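Side-chain contacts in metazoan TIR-STING fusion (Crassostrea gigas, PDB 6WT6), which fuses a TIR domain to a STING ligand-binding domain within one chain and assembles with a second copy of itself: residues V76-I81 against M105-D110; D111-N116 against R138-I143; H177-G182 against I283-E288; S235-R240 against Y273-E278; L311-I316 against C327-Y332. One frame throughout, in Å; residues are numbered along the deposited sequence.

Contact 1 of 5, residues V76-I81 against M105-D110; sequences VVVDAI and MLMAVD
Val-78 and Ile-81 meet Met-107 and Ala-108 through aliphatic groups and a thioether alone, so the contact has no ring, amide or carboxylate whose faces or edges could be covered. It joins two helices of the TIR domain, 74-82 and 104-108, beside the four-stranded parallel sheet of this alpha/beta fold. The backbones come near at two levels, with 7.5 Å between Val-78 CA and Met-107 CA and 7.0 Å between Ile-81 CA and Ala-108 CA. At the first, the thioether of Met-107 crosses Val-78 at about a right angle. Its chi2 of -179° carries the sulfur straight out to the valine methyl CG2, and CE continues the extended line. At the second level the short partner is the alanine, and the isoleucine supplies the length. All four residues are buried, and the packing continues past the pair: Ile-81 and Ala-108 both rest on Val-87 of strand 84-91, while Val-78 and Met-107 both pack on Met-307 of the second subunit. The touching is loose rather than interlocked: Val-78 CG2 stands 4.2 Å from Met-107 SD, and Ile-81 CD1 stands equally far, 4.2 Å, from Ala-108 CB.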
# COMPACT_ATOMS: atom_id res chain seq x y z
N VAL A 76 19.71 -0.12 10.41
CA VAL A 76 20.79 -1.11 10.35
C VAL A 76 20.21 -2.51 10.45
O VAL A 76 20.68 -3.45 9.78
CB VAL A 76 21.83 -0.84 11.45
CG1 VAL A 76 22.86 -1.95 11.51
CG2 VAL A 76 22.51 0.51 11.22
N VAL A 77 19.16 -2.68 11.26
CA VAL A 77 18.48 -3.97 11.34
C VAL A 77 17.87 -4.33 9.99
O VAL A 77 18.07 -5.44 9.48
CB VAL A 77 17.42 -3.94 12.46
CG1 VAL A 77 16.52 -5.17 12.37
CG2 VAL A 77 18.09 -3.87 13.82
N VAL A 78 17.14 -3.40 9.39
CA VAL A 78 16.50 -3.67 8.11
C VAL A 78 17.54 -3.85 7.01
O VAL A 78 17.35 -4.67 6.10
CB VAL A 78 15.48 -2.57 7.79
CG1 VAL A 78 14.97 -2.69 6.36
CG2 VAL A 78 14.31 -2.66 8.76
N ASP A 79 18.65 -3.12 7.08
CA ASP A 79 19.76 -3.39 6.18
C ASP A 79 20.26 -4.83 6.33
O ASP A 79 20.62 -5.48 5.34
CB ASP A 79 20.91 -2.40 6.42
CG ASP A 79 20.64 -1.03 5.83
OD1 ASP A 79 19.62 -0.87 5.12
OD2 ASP A 79 21.44 -0.10 6.06
N ALA A 80 20.26 -5.35 7.56
CA ALA A 80 20.67 -6.73 7.78
C ALA A 80 19.61 -7.70 7.27
O ALA A 80 19.94 -8.74 6.68
CB ALA A 80 20.95 -6.98 9.26
N ILE A 81 18.33 -7.39 7.49
CA ILE A 81 17.25 -8.24 6.99
C ILE A 81 17.27 -8.28 5.47
O ILE A 81 17.04 -9.33 4.86
CB ILE A 81 15.90 -7.75 7.54
CG1 ILE A 81 15.86 -7.89 9.06
CG2 ILE A 81 14.75 -8.52 6.89
CD1 ILE A 81 14.60 -7.32 9.70
N MET A 105 10.39 -7.42 15.55
CA MET A 105 9.91 -8.68 14.99
C MET A 105 8.97 -8.44 13.82
O MET A 105 9.03 -9.15 12.81
CB MET A 105 9.23 -9.51 16.08
CG MET A 105 8.85 -10.93 15.69
SD MET A 105 7.72 -11.65 16.90
CE MET A 105 6.17 -10.98 16.29
N LEU A 106 8.09 -7.44 13.94
CA LEU A 106 7.14 -7.17 12.87
C LEU A 106 7.81 -6.56 11.64
O LEU A 106 7.23 -6.62 10.55
CB LEU A 106 6.03 -6.24 13.37
CG LEU A 106 5.24 -6.75 14.58
CD1 LEU A 106 4.12 -5.79 14.93
CD2 LEU A 106 4.70 -8.14 14.31
N MET A 107 9.00 -5.98 11.80
CA MET A 107 9.73 -5.48 10.64
C MET A 107 10.13 -6.61 9.70
O MET A 107 10.22 -6.41 8.49
CB MET A 107 10.97 -4.71 11.08
CG MET A 107 10.66 -3.44 11.86
SD MET A 107 12.14 -2.54 12.35
CE MET A 107 11.40 -1.26 13.35
N ALA A 108 10.39 -7.81 10.24
CA ALA A 108 10.73 -8.95 9.41
C ALA A 108 9.51 -9.57 8.74
O ALA A 108 9.65 -10.29 7.75
CB ALA A 108 11.45 -10.01 10.24
N VAL A 109 8.31 -9.31 9.26
CA VAL A 109 7.09 -9.90 8.72
C VAL A 109 6.63 -9.07 7.53
O VAL A 109 6.59 -7.84 7.59
CB VAL A 109 6.01 -10.00 9.80
CG1 VAL A 109 4.73 -10.59 9.23
CG2 VAL A 109 6.51 -10.86 10.96
N ASP A 110 6.29 -9.75 6.44
CA ASP A 110 5.92 -9.11 5.19
C ASP A 110 4.43 -9.27 4.91
O ASP A 110 3.77 -10.18 5.43
CB ASP A 110 6.74 -9.69 4.02
CG ASP A 110 6.59 -8.88 2.74
OD1 ASP A 110 7.08 -7.73 2.70
OD2 ASP A 110 5.99 -9.40 1.78

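Contact 2 of 5, residues D111-N116 against R138-I143; sequences DSHQRN and RPLTCI
Leu-140, His-113 and Asn-116 carry this contact, the leucine losing the largest area. Its methyl CD2 serves both partners, lying 3.5 Å from His-113 ND1 and 3.7 Å from Asn-116 CB. The leucine and histidine side chains slide past each other in opposite directions, and the methyl approaches the imidazole obliquely. Pro-139 O lies at the edge of that ring, in its plane, 3.3 Å from His-113 CE1. With CG anti to the backbone N (chi1 174°), the imidazole leans out from the helix start toward the loop, and it also packs on Pro-135 of the second subunit. Asn-116 offers only its CB and keeps its amide for other work: ND2 donates to Asp-110 O. One turn earlier Ser-112 is the N-cap, its OG accepting from Arg-115 N at 3.1 Å. The contact thus sets the first turn of helix 113-119 against the loop between strand 120-124 and helix 153-159. Leu-140 also leans on Leu-120 of that strand, and Ile-143 joins it through backbone bonds to Pro-122 and Leu-124.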
# COMPACT_ATOMS: atom_id res chain seq x y z
N ASP A 111 3.91 -8.37 4.08
CA ASP A 111 2.49 -8.39 3.72
C ASP A 111 2.13 -9.64 2.92
O ASP A 111 0.97 -10.08 2.95
CB ASP A 111 2.15 -7.13 2.93
CG ASP A 111 0.66 -6.87 2.87
OD1 ASP A 111 -0.11 -7.58 3.55
OD2 ASP A 111 0.25 -5.94 2.13
N SER A 112 3.09 -10.22 2.20
CA SER A 112 2.84 -11.37 1.35
C SER A 112 3.04 -12.66 2.13
O SER A 112 4.13 -12.91 2.67
CB SER A 112 3.76 -11.33 0.13
OG SER A 112 3.86 -12.61 -0.47
N HIS A 113 2.00 -13.49 2.18
CA HIS A 113 2.13 -14.79 2.84
C HIS A 113 3.15 -15.67 2.13
O HIS A 113 3.84 -16.47 2.78
CB HIS A 113 0.77 -15.50 2.89
CG HIS A 113 0.84 -16.89 3.42
ND1 HIS A 113 1.16 -17.17 4.74
CD2 HIS A 113 0.63 -18.09 2.83
CE1 HIS A 113 1.15 -18.48 4.92
NE2 HIS A 113 0.82 -19.06 3.78
N GLN A 114 3.26 -15.55 0.81
CA GLN A 114 4.26 -16.31 0.07
C GLN A 114 5.67 -15.91 0.49
O GLN A 114 6.56 -16.76 0.59
CB GLN A 114 4.06 -16.12 -1.43
CG GLN A 114 5.20 -16.64 -2.30
CD GLN A 114 5.40 -18.14 -2.18
OE1 GLN A 114 4.49 -18.87 -1.76
NE2 GLN A 114 6.58 -18.61 -2.54
N ARG A 115 5.88 -14.62 0.75
CA ARG A 115 7.20 -14.17 1.21
C ARG A 115 7.51 -14.70 2.60
O ARG A 115 8.64 -15.14 2.86
CB ARG A 115 7.26 -12.64 1.19
CG ARG A 115 8.67 -12.09 1.32
CD ARG A 115 9.28 -11.79 -0.04
NE ARG A 115 10.73 -11.69 0.01
CZ ARG A 115 11.49 -11.22 -0.98
NH1 ARG A 115 10.92 -10.79 -2.10
NH2 ARG A 115 12.80 -11.17 -0.84
N ASN A 116 6.53 -14.66 3.51
CA ASN A 116 6.78 -15.10 4.88
C ASN A 116 7.03 -16.60 4.96
O ASN A 116 7.79 -17.06 5.82
CB ASN A 116 5.61 -14.70 5.77
CG ASN A 116 5.41 -13.21 5.83
OD1 ASN A 116 6.35 -12.44 5.64
ND2 ASN A 116 4.18 -12.78 6.09
N ARG A 138 0.84 -17.21 12.50
CA ARG A 138 0.17 -18.48 12.75
C ARG A 138 0.20 -19.43 11.55
O ARG A 138 0.59 -20.59 11.74
CB ARG A 138 -1.27 -18.23 13.21
CG ARG A 138 -1.39 -17.44 14.50
CD ARG A 138 -2.86 -17.25 14.89
NE ARG A 138 -3.06 -16.11 15.78
CZ ARG A 138 -4.25 -15.66 16.16
NH1 ARG A 138 -5.35 -16.26 15.74
NH2 ARG A 138 -4.34 -14.60 16.96
N PRO A 139 -0.17 -19.02 10.32
CA PRO A 139 -0.26 -20.01 9.24
C PRO A 139 1.06 -20.27 8.53
O PRO A 139 1.06 -20.73 7.39
CB PRO A 139 -1.28 -19.38 8.29
CG PRO A 139 -1.01 -17.92 8.42
CD PRO A 139 -0.61 -17.69 9.87
N LEU A 140 2.18 -20.00 9.20
CA LEU A 140 3.49 -20.07 8.56
C LEU A 140 4.20 -21.40 8.77
O LEU A 140 5.30 -21.58 8.24
CB LEU A 140 4.38 -18.94 9.08
CG LEU A 140 3.92 -17.50 8.82
CD1 LEU A 140 4.99 -16.51 9.24
CD2 LEU A 140 3.55 -17.30 7.36
N THR A 141 3.59 -22.34 9.51
CA THR A 141 4.23 -23.60 9.86
C THR A 141 5.57 -23.36 10.53
O THR A 141 6.62 -23.41 9.87
CB THR A 141 4.39 -24.51 8.63
OG1 THR A 141 5.37 -23.95 7.74
CG2 THR A 141 3.07 -24.65 7.88
N CYS A 142 5.55 -23.09 11.83
CA CYS A 142 6.75 -22.72 12.57
C CYS A 142 7.50 -23.96 13.04
O CYS A 142 7.16 -25.10 12.69
CB CYS A 142 6.36 -21.82 13.74
SG CYS A 142 5.03 -20.65 13.40
N ILE A 143 8.54 -23.76 13.85
CA ILE A 143 9.30 -24.87 14.43
C ILE A 143 9.15 -24.88 15.94
O ILE A 143 9.62 -23.97 16.63
CB ILE A 143 10.79 -24.80 14.03
CG1 ILE A 143 10.95 -24.98 12.52
CG2 ILE A 143 11.59 -25.85 14.79
CD1 ILE A 143 12.39 -24.97 12.05

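Contact 3 of 5, residues H177-G182 against I283-E288; sequences HGFAWG and IHTMFE
Phe-179 reaches from helix 176-204 to Thr-285 and Met-286, and its ring makes the whole of the tight part. CZ, the far end of the ring, lies 3.7 Å from the threonine methyl CG2, which approaches obliquely. Next to it, CE2 is 3.9 Å from CG of Met-286, which sits at the ring edge and in its plane. The methionine then folds back at chi3 (-73°), bringing its CE within 4.2 Å of the same Phe-179 CE2. All three residues are buried, and Gly-178 of the second subunit also packs on Phe-179. The rest is looser: Ile-283 CA lies 8.2 Å from Phe-179 CA, but the isoleucine CB points away. His-284, Phe-287 and Glu-288 make up the partly exposed side of their helix, where His-284 ND1 is hydrogen-bonded to Cys-226 N. In the STING ligand-binding domain the Phe-179 ring ties helix 176-204 to the start of helix 284-291. Phe-309 of helix 299-319 packs on Phe-179 as well, and Ile-283 rests on Phe-220 of strand 212-221.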
# COMPACT_ATOMS: atom_id res chain seq x y z
N HIS A 177 -4.08 -0.00 0.68
CA HIS A 177 -3.94 1.01 1.71
C HIS A 177 -2.84 2.02 1.38
O HIS A 177 -3.01 3.22 1.60
CB HIS A 177 -3.69 0.35 3.06
CG HIS A 177 -4.91 -0.30 3.64
ND1 HIS A 177 -5.65 0.27 4.65
CD2 HIS A 177 -5.53 -1.46 3.33
CE1 HIS A 177 -6.67 -0.51 4.94
NE2 HIS A 177 -6.62 -1.57 4.15
N GLY A 178 -1.72 1.55 0.85
CA GLY A 178 -0.67 2.47 0.44
C GLY A 178 -1.13 3.40 -0.66
O GLY A 178 -0.92 4.62 -0.60
N PHE A 179 -1.78 2.84 -1.69
CA PHE A 179 -2.31 3.66 -2.77
C PHE A 179 -3.34 4.66 -2.25
O PHE A 179 -3.25 5.86 -2.53
CB PHE A 179 -2.94 2.77 -3.86
CG PHE A 179 -1.94 2.10 -4.77
CD1 PHE A 179 -0.59 2.37 -4.67
CD2 PHE A 179 -2.37 1.20 -5.73
CE1 PHE A 179 0.32 1.74 -5.51
CE2 PHE A 179 -1.47 0.58 -6.58
CZ PHE A 179 -0.12 0.85 -6.47
N ALA A 180 -4.32 4.18 -1.48
CA ALA A 180 -5.44 5.02 -1.07
C ALA A 180 -5.01 6.13 -0.12
O ALA A 180 -5.33 7.30 -0.34
CB ALA A 180 -6.53 4.16 -0.43
N TRP A 181 -4.28 5.78 0.94
CA TRP A 181 -3.84 6.81 1.88
C TRP A 181 -2.87 7.79 1.23
O TRP A 181 -2.91 8.99 1.50
CB TRP A 181 -3.20 6.17 3.12
CG TRP A 181 -4.21 5.57 4.06
CD1 TRP A 181 -4.45 4.24 4.26
CD2 TRP A 181 -5.10 6.27 4.93
NE1 TRP A 181 -5.44 4.07 5.19
CE2 TRP A 181 -5.86 5.30 5.62
CE3 TRP A 181 -5.34 7.63 5.18
CZ2 TRP A 181 -6.84 5.65 6.56
CZ3 TRP A 181 -6.31 7.96 6.11
CH2 TRP A 181 -7.05 6.98 6.79
N GLY A 182 -1.99 7.29 0.35
CA GLY A 182 -1.08 8.18 -0.36
C GLY A 182 -1.80 9.11 -1.33
O GLY A 182 -1.40 10.26 -1.49
N ILE A 283 -3.66 4.28 -10.30
CA ILE A 283 -4.03 2.94 -10.75
C ILE A 283 -3.17 2.48 -11.92
O ILE A 283 -3.04 1.27 -12.14
CB ILE A 283 -5.53 2.86 -11.12
CG1 ILE A 283 -5.81 3.62 -12.42
CG2 ILE A 283 -6.38 3.40 -9.98
CD1 ILE A 283 -7.28 3.71 -12.78
N HIS A 284 -2.55 3.40 -12.66
CA HIS A 284 -1.70 3.02 -13.78
C HIS A 284 -0.54 2.13 -13.33
O HIS A 284 -0.01 1.36 -14.14
CB HIS A 284 -1.16 4.27 -14.48
CG HIS A 284 -0.59 4.00 -15.84
ND1 HIS A 284 -1.38 3.83 -16.95
CD2 HIS A 284 0.69 3.87 -16.26
CE1 HIS A 284 -0.61 3.61 -18.00
NE2 HIS A 284 0.65 3.62 -17.61
N THR A 285 -0.15 2.24 -12.06
CA THR A 285 0.91 1.40 -11.52
C THR A 285 0.54 -0.08 -11.62
O THR A 285 1.39 -0.91 -11.94
CB THR A 285 1.18 1.79 -10.07
OG1 THR A 285 1.80 3.08 -10.04
CG2 THR A 285 2.09 0.78 -9.38
N MET A 286 -0.73 -0.41 -11.36
CA MET A 286 -1.16 -1.81 -11.46
C MET A 286 -1.10 -2.31 -12.90
O MET A 286 -0.77 -3.47 -13.14
CB MET A 286 -2.56 -1.97 -10.88
CG MET A 286 -2.59 -1.94 -9.35
SD MET A 286 -4.25 -1.91 -8.64
CE MET A 286 -4.77 -0.23 -9.02
N PHE A 287 -1.41 -1.45 -13.87
CA PHE A 287 -1.23 -1.83 -15.27
C PHE A 287 0.23 -2.09 -15.58
O PHE A 287 0.57 -3.07 -16.25
CB PHE A 287 -1.78 -0.74 -16.20
CG PHE A 287 -1.35 -0.91 -17.63
CD1 PHE A 287 -1.86 -1.93 -18.40
CD2 PHE A 287 -0.43 -0.04 -18.20
CE1 PHE A 287 -1.47 -2.09 -19.71
CE2 PHE A 287 -0.04 -0.19 -19.52
CZ PHE A 287 -0.56 -1.21 -20.28
N GLU A 288 1.13 -1.23 -15.09
CA GLU A 288 2.55 -1.44 -15.33
C GLU A 288 3.05 -2.72 -14.66
O GLU A 288 3.84 -3.46 -15.25
CB GLU A 288 3.34 -0.22 -14.87
CG GLU A 288 3.45 0.86 -15.95
CD GLU A 288 3.79 2.23 -15.40
OE1 GLU A 288 3.57 2.47 -14.19
OE2 GLU A 288 4.26 3.08 -16.19

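Contact 4 of 5, residues S235-R240 against Y273-E278; sequences SLIKHR and YFFAGE
Arg-240 touches Phe-274, and Ile-237 touches Phe-275, without a polar bond between the segments; the backbones are instead tied to the strand that lies between, Arg-240 to Ile-262 and Phe-275 to Tyr-263. Arg-240 meets Phe-274 with the aliphatic part of its chain, CG standing 3.7 Å from Phe-274 CE2. The two side chains cross at about a right angle and the guanidinium and ring planes are 48° apart, which rules out a parallel stack. A bend at chi2 (-62°) turns the arginine so that one face of its guanidinium has Lys-238 CB 3.7 Å above it, toward the rim. In the second patch, Phe-275 CB points away from segment 235-240, yet its CZ comes to 4.3 Å from CG2 of the buried Ile-237. The bonds from CA to CB of the two phenylalanines leave strand 272-279 on opposite sides. Within the mixed sheet of the STING ligand-binding domain, strand 260-266 thus separates edge strand 238-243 from 272-279, while helix 341-356 packs on Ile-237 and Phe-275 through Met-342 and Ile-346.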
# COMPACT_ATOMS: atom_id res chain seq x y z
N SER A 235 -13.19 12.24 -29.65
CA SER A 235 -13.07 13.59 -30.18
C SER A 235 -14.26 14.46 -29.82
O SER A 235 -14.18 15.69 -29.98
CB SER A 235 -12.90 13.53 -31.69
OG SER A 235 -14.07 13.00 -32.31
N LEU A 236 -15.35 13.88 -29.32
CA LEU A 236 -16.51 14.64 -28.87
C LEU A 236 -16.35 15.18 -27.45
O LEU A 236 -17.24 15.89 -26.97
CB LEU A 236 -17.77 13.78 -28.97
CG LEU A 236 -18.09 13.32 -30.40
CD1 LEU A 236 -19.26 12.33 -30.42
CD2 LEU A 236 -18.38 14.52 -31.28
N ILE A 237 -15.26 14.85 -26.77
CA ILE A 237 -14.93 15.42 -25.47
C ILE A 237 -13.94 16.56 -25.69
O ILE A 237 -12.84 16.33 -26.21
CB ILE A 237 -14.34 14.35 -24.53
CG1 ILE A 237 -15.27 13.14 -24.45
CG2 ILE A 237 -14.09 14.94 -23.14
CD1 ILE A 237 -14.64 11.94 -23.75
N LYS A 238 -14.33 17.78 -25.31
CA LYS A 238 -13.60 18.98 -25.69
C LYS A 238 -12.97 19.64 -24.47
O LYS A 238 -13.64 19.86 -23.46
CB LYS A 238 -14.52 19.98 -26.40
CG LYS A 238 -15.15 19.45 -27.68
CD LYS A 238 -15.88 20.57 -28.40
CE LYS A 238 -16.62 20.06 -29.64
NZ LYS A 238 -17.22 21.18 -30.42
N HIS A 239 -11.68 19.98 -24.59
CA HIS A 239 -11.02 20.79 -23.57
C HIS A 239 -11.68 22.16 -23.49
O HIS A 239 -11.91 22.82 -24.51
CB HIS A 239 -9.54 20.95 -23.91
CG HIS A 239 -8.64 19.97 -23.22
ND1 HIS A 239 -8.32 18.74 -23.75
CD2 HIS A 239 -7.99 20.05 -22.03
CE1 HIS A 239 -7.51 18.10 -22.92
NE2 HIS A 239 -7.30 18.87 -21.87
N ARG A 240 -11.99 22.60 -22.26
CA ARG A 240 -12.68 23.87 -22.04
C ARG A 240 -11.95 24.76 -21.04
O ARG A 240 -12.56 25.67 -20.48
CB ARG A 240 -14.11 23.63 -21.56
CG ARG A 240 -15.01 22.93 -22.57
CD ARG A 240 -15.18 23.72 -23.86
NE ARG A 240 -16.19 23.13 -24.72
CZ ARG A 240 -16.51 23.57 -25.93
NH1 ARG A 240 -15.89 24.63 -26.44
NH2 ARG A 240 -17.46 22.96 -26.63
N TYR A 273 -22.67 19.52 -21.59
CA TYR A 273 -22.51 19.35 -20.16
C TYR A 273 -21.03 19.46 -19.83
O TYR A 273 -20.19 18.88 -20.52
CB TYR A 273 -23.08 18.01 -19.70
CG TYR A 273 -24.58 18.02 -19.56
CD1 TYR A 273 -25.41 17.80 -20.66
CD2 TYR A 273 -25.18 18.27 -18.33
CE1 TYR A 273 -26.79 17.82 -20.53
CE2 TYR A 273 -26.56 18.29 -18.19
CZ TYR A 273 -27.36 18.06 -19.30
OH TYR A 273 -28.73 18.08 -19.17
N PHE A 274 -20.72 20.21 -18.77
CA PHE A 274 -19.35 20.50 -18.38
C PHE A 274 -18.98 19.73 -17.12
O PHE A 274 -19.83 19.48 -16.25
CB PHE A 274 -19.16 22.00 -18.14
CG PHE A 274 -19.29 22.85 -19.38
CD1 PHE A 274 -20.53 23.26 -19.82
CD2 PHE A 274 -18.16 23.24 -20.09
CE1 PHE A 274 -20.66 24.05 -20.96
CE2 PHE A 274 -18.28 24.03 -21.23
CZ PHE A 274 -19.53 24.43 -21.66
N PHE A 275 -17.71 19.37 -17.02
CA PHE A 275 -17.25 18.66 -15.84
C PHE A 275 -15.76 18.85 -15.67
O PHE A 275 -15.01 18.96 -16.65
CB PHE A 275 -17.59 17.16 -15.93
CG PHE A 275 -16.91 16.44 -17.07
CD1 PHE A 275 -17.42 16.50 -18.36
CD2 PHE A 275 -15.76 15.69 -16.84
CE1 PHE A 275 -16.80 15.83 -19.40
CE2 PHE A 275 -15.14 15.02 -17.88
CZ PHE A 275 -15.65 15.08 -19.16
N ALA A 276 -15.33 18.92 -14.41
CA ALA A 276 -13.92 18.75 -14.09
C ALA A 276 -13.64 17.26 -13.97
O ALA A 276 -14.35 16.54 -13.26
CB ALA A 276 -13.56 19.47 -12.79
N GLY A 277 -12.62 16.79 -14.66
CA GLY A 277 -12.36 15.36 -14.71
C GLY A 277 -10.90 15.05 -14.94
O GLY A 277 -10.16 15.82 -15.56
N GLU A 278 -10.48 13.90 -14.43
CA GLU A 278 -9.13 13.40 -14.63
C GLU A 278 -9.10 11.93 -14.27
O GLU A 278 -10.01 11.41 -13.62
CB GLU A 278 -8.12 14.19 -13.79
CG GLU A 278 -8.34 14.07 -12.29
CD GLU A 278 -7.56 15.11 -11.50
OE1 GLU A 278 -7.43 16.24 -11.99
OE2 GLU A 278 -7.08 14.78 -10.39

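Contact 5 of 5, residues L311-I316 against C327-Y332; sequences LTLKRI and CKIVFY
Segment 311-316 of helix 299-319 passes strand 327-332 with Lys-314 CA 8.8 Å from Ile-329 CA, a spacing bridged by side chains alone. This is helix-on-sheet packing in the alpha/beta STING ligand-binding domain, where the helix leads by a short connection into one of the two outermost strands of the mixed sheet. Ile-329 is the residue of the strand that fills the gap. Its CG1 lies anti to the carbonyl carbon and the chain then runs straight (chi2 -176°), which sends the CD1 methyl at the helix. That single methyl meets two neighbours in sequence: CD2 of Leu-313 at 3.8 Å, and the aliphatic CG of Lys-314 at 4.1 Å. Both crossings are oblique. Leu-313 and Ile-329 are buried, whereas the lysine bends at chi3 and chi4 beyond its apolar stem, and its NZ takes part in a long, weak ion pair with Asp-79 of the second subunit. Tyr-310, from the same helix, also packs on Ile-329. Lys-328 and Tyr-332 instead touch helix 341-356. Beside the isoleucine, Lys-328 NZ donates to the main-chain Ile-329 O at 3.0 Å, from 40° above the carbonyl plane.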
# COMPACT_ATOMS: atom_id res chain seq x y z
N LEU A 311 -12.38 0.33 -2.88
CA LEU A 311 -13.15 0.28 -1.65
C LEU A 311 -12.47 1.07 -0.53
O LEU A 311 -13.14 1.77 0.24
CB LEU A 311 -13.33 -1.18 -1.24
CG LEU A 311 -14.01 -1.51 0.09
CD1 LEU A 311 -15.36 -0.82 0.19
CD2 LEU A 311 -14.16 -3.02 0.22
N THR A 312 -11.14 0.97 -0.42
CA THR A 312 -10.44 1.66 0.66
C THR A 312 -10.49 3.17 0.48
O THR A 312 -10.68 3.92 1.44
CB THR A 312 -8.99 1.18 0.75
OG1 THR A 312 -8.97 -0.25 0.87
CG2 THR A 312 -8.31 1.79 1.96
N LEU A 313 -10.32 3.63 -0.76
CA LEU A 313 -10.42 5.07 -1.03
C LEU A 313 -11.81 5.59 -0.67
O LEU A 313 -11.94 6.70 -0.12
CB LEU A 313 -10.09 5.35 -2.49
CG LEU A 313 -10.00 6.81 -2.93
CD1 LEU A 313 -8.94 7.57 -2.14
CD2 LEU A 313 -9.72 6.91 -4.43
N LYS A 314 -12.85 4.81 -0.95
CA LYS A 314 -14.20 5.29 -0.66
C LYS A 314 -14.49 5.29 0.84
O LYS A 314 -15.27 6.13 1.31
CB LYS A 314 -15.23 4.43 -1.41
CG LYS A 314 -15.16 4.63 -2.91
CD LYS A 314 -15.96 3.57 -3.66
CE LYS A 314 -17.42 3.95 -3.79
NZ LYS A 314 -18.27 3.29 -2.77
N ARG A 315 -13.89 4.38 1.60
CA ARG A 315 -14.05 4.42 3.05
C ARG A 315 -13.41 5.67 3.64
O ARG A 315 -13.98 6.30 4.54
CB ARG A 315 -13.43 3.17 3.69
CG ARG A 315 -14.00 1.85 3.21
CD ARG A 315 -14.33 0.95 4.38
NE ARG A 315 -14.51 -0.44 3.97
CZ ARG A 315 -13.60 -1.39 4.15
NH1 ARG A 315 -12.44 -1.10 4.73
NH2 ARG A 315 -13.84 -2.64 3.76
N ILE A 316 -12.23 6.04 3.14
CA ILE A 316 -11.54 7.21 3.66
C ILE A 316 -12.29 8.49 3.30
O ILE A 316 -12.49 9.36 4.15
CB ILE A 316 -10.09 7.24 3.13
CG1 ILE A 316 -9.33 6.00 3.59
CG2 ILE A 316 -9.38 8.51 3.59
CD1 ILE A 316 -8.01 5.82 2.90
N CYS A 327 -16.12 14.43 -4.77
CA CYS A 327 -15.66 13.81 -5.99
C CYS A 327 -16.56 12.63 -6.32
O CYS A 327 -17.28 12.11 -5.46
CB CYS A 327 -14.19 13.36 -5.88
SG CYS A 327 -13.92 11.90 -4.88
N LYS A 328 -16.53 12.21 -7.58
CA LYS A 328 -17.28 11.05 -8.04
C LYS A 328 -16.33 10.14 -8.81
O LYS A 328 -15.82 10.53 -9.86
CB LYS A 328 -18.47 11.45 -8.90
CG LYS A 328 -19.31 10.27 -9.38
CD LYS A 328 -19.78 9.44 -8.20
CE LYS A 328 -20.71 8.33 -8.64
NZ LYS A 328 -20.06 7.42 -9.61
N ILE A 329 -16.10 8.95 -8.29
CA ILE A 329 -15.25 7.97 -8.97
C ILE A 329 -16.08 7.29 -10.05
O ILE A 329 -17.16 6.75 -9.78
CB ILE A 329 -14.67 6.95 -7.98
CG1 ILE A 329 -13.97 7.67 -6.82
CG2 ILE A 329 -13.70 6.03 -8.69
CD1 ILE A 329 -13.28 6.73 -5.85
N VAL A 330 -15.58 7.32 -11.28
CA VAL A 330 -16.27 6.75 -12.44
C VAL A 330 -15.52 5.50 -12.86
O VAL A 330 -14.52 5.57 -13.58
CB VAL A 330 -16.36 7.76 -13.60
CG1 VAL A 330 -17.10 7.14 -14.79
CG2 VAL A 330 -17.02 9.06 -13.15
N PHE A 331 -15.99 4.34 -12.41
CA PHE A 331 -15.44 3.07 -12.86
C PHE A 331 -16.16 2.62 -14.12
O PHE A 331 -17.40 2.69 -14.19
CB PHE A 331 -15.56 2.00 -11.77
CG PHE A 331 -14.95 0.68 -12.14
CD1 PHE A 331 -13.62 0.41 -11.84
CD2 PHE A 331 -15.70 -0.29 -12.78
CE1 PHE A 331 -13.06 -0.81 -12.18
CE2 PHE A 331 -15.15 -1.51 -13.12
CZ PHE A 331 -13.83 -1.77 -12.82
N TYR A 332 -15.40 2.16 -15.11
CA TYR A 332 -16.00 1.78 -16.39
C TYR A 332 -15.10 0.77 -17.08
O TYR A 332 -13.88 0.76 -16.88
CB TYR A 332 -16.22 3.00 -17.28
CG TYR A 332 -14.95 3.72 -17.67
CD1 TYR A 332 -14.38 4.67 -16.82
CD2 TYR A 332 -14.31 3.46 -18.87
CE1 TYR A 332 -13.21 5.34 -17.16
CE2 TYR A 332 -13.14 4.11 -19.23
CZ TYR A 332 -12.60 5.05 -18.37
OH TYR A 332 -11.44 5.70 -18.72

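Contacts 1 and 2 belong to the TIR domain and contacts 3, 4 and 5 to the STING ligand-binding domain. Contacts 1, 3 and 5 are buried, and their touching groups are almost wholly apolar; contacts 2 and 4 are only partly buried and bring in a histidine and an arginine. Segments 105-110 and 111-116 run on directly, so contacts 1 and 2 touch. Contacts 3 and 5 share a helical core, for Ala-180 and Trp-181 pack on Thr-312 and Ile-316. Contacts 4 and 5 reach the same mixed sheet, at its two outermost strands. The second subunit touches every contact but the fourth.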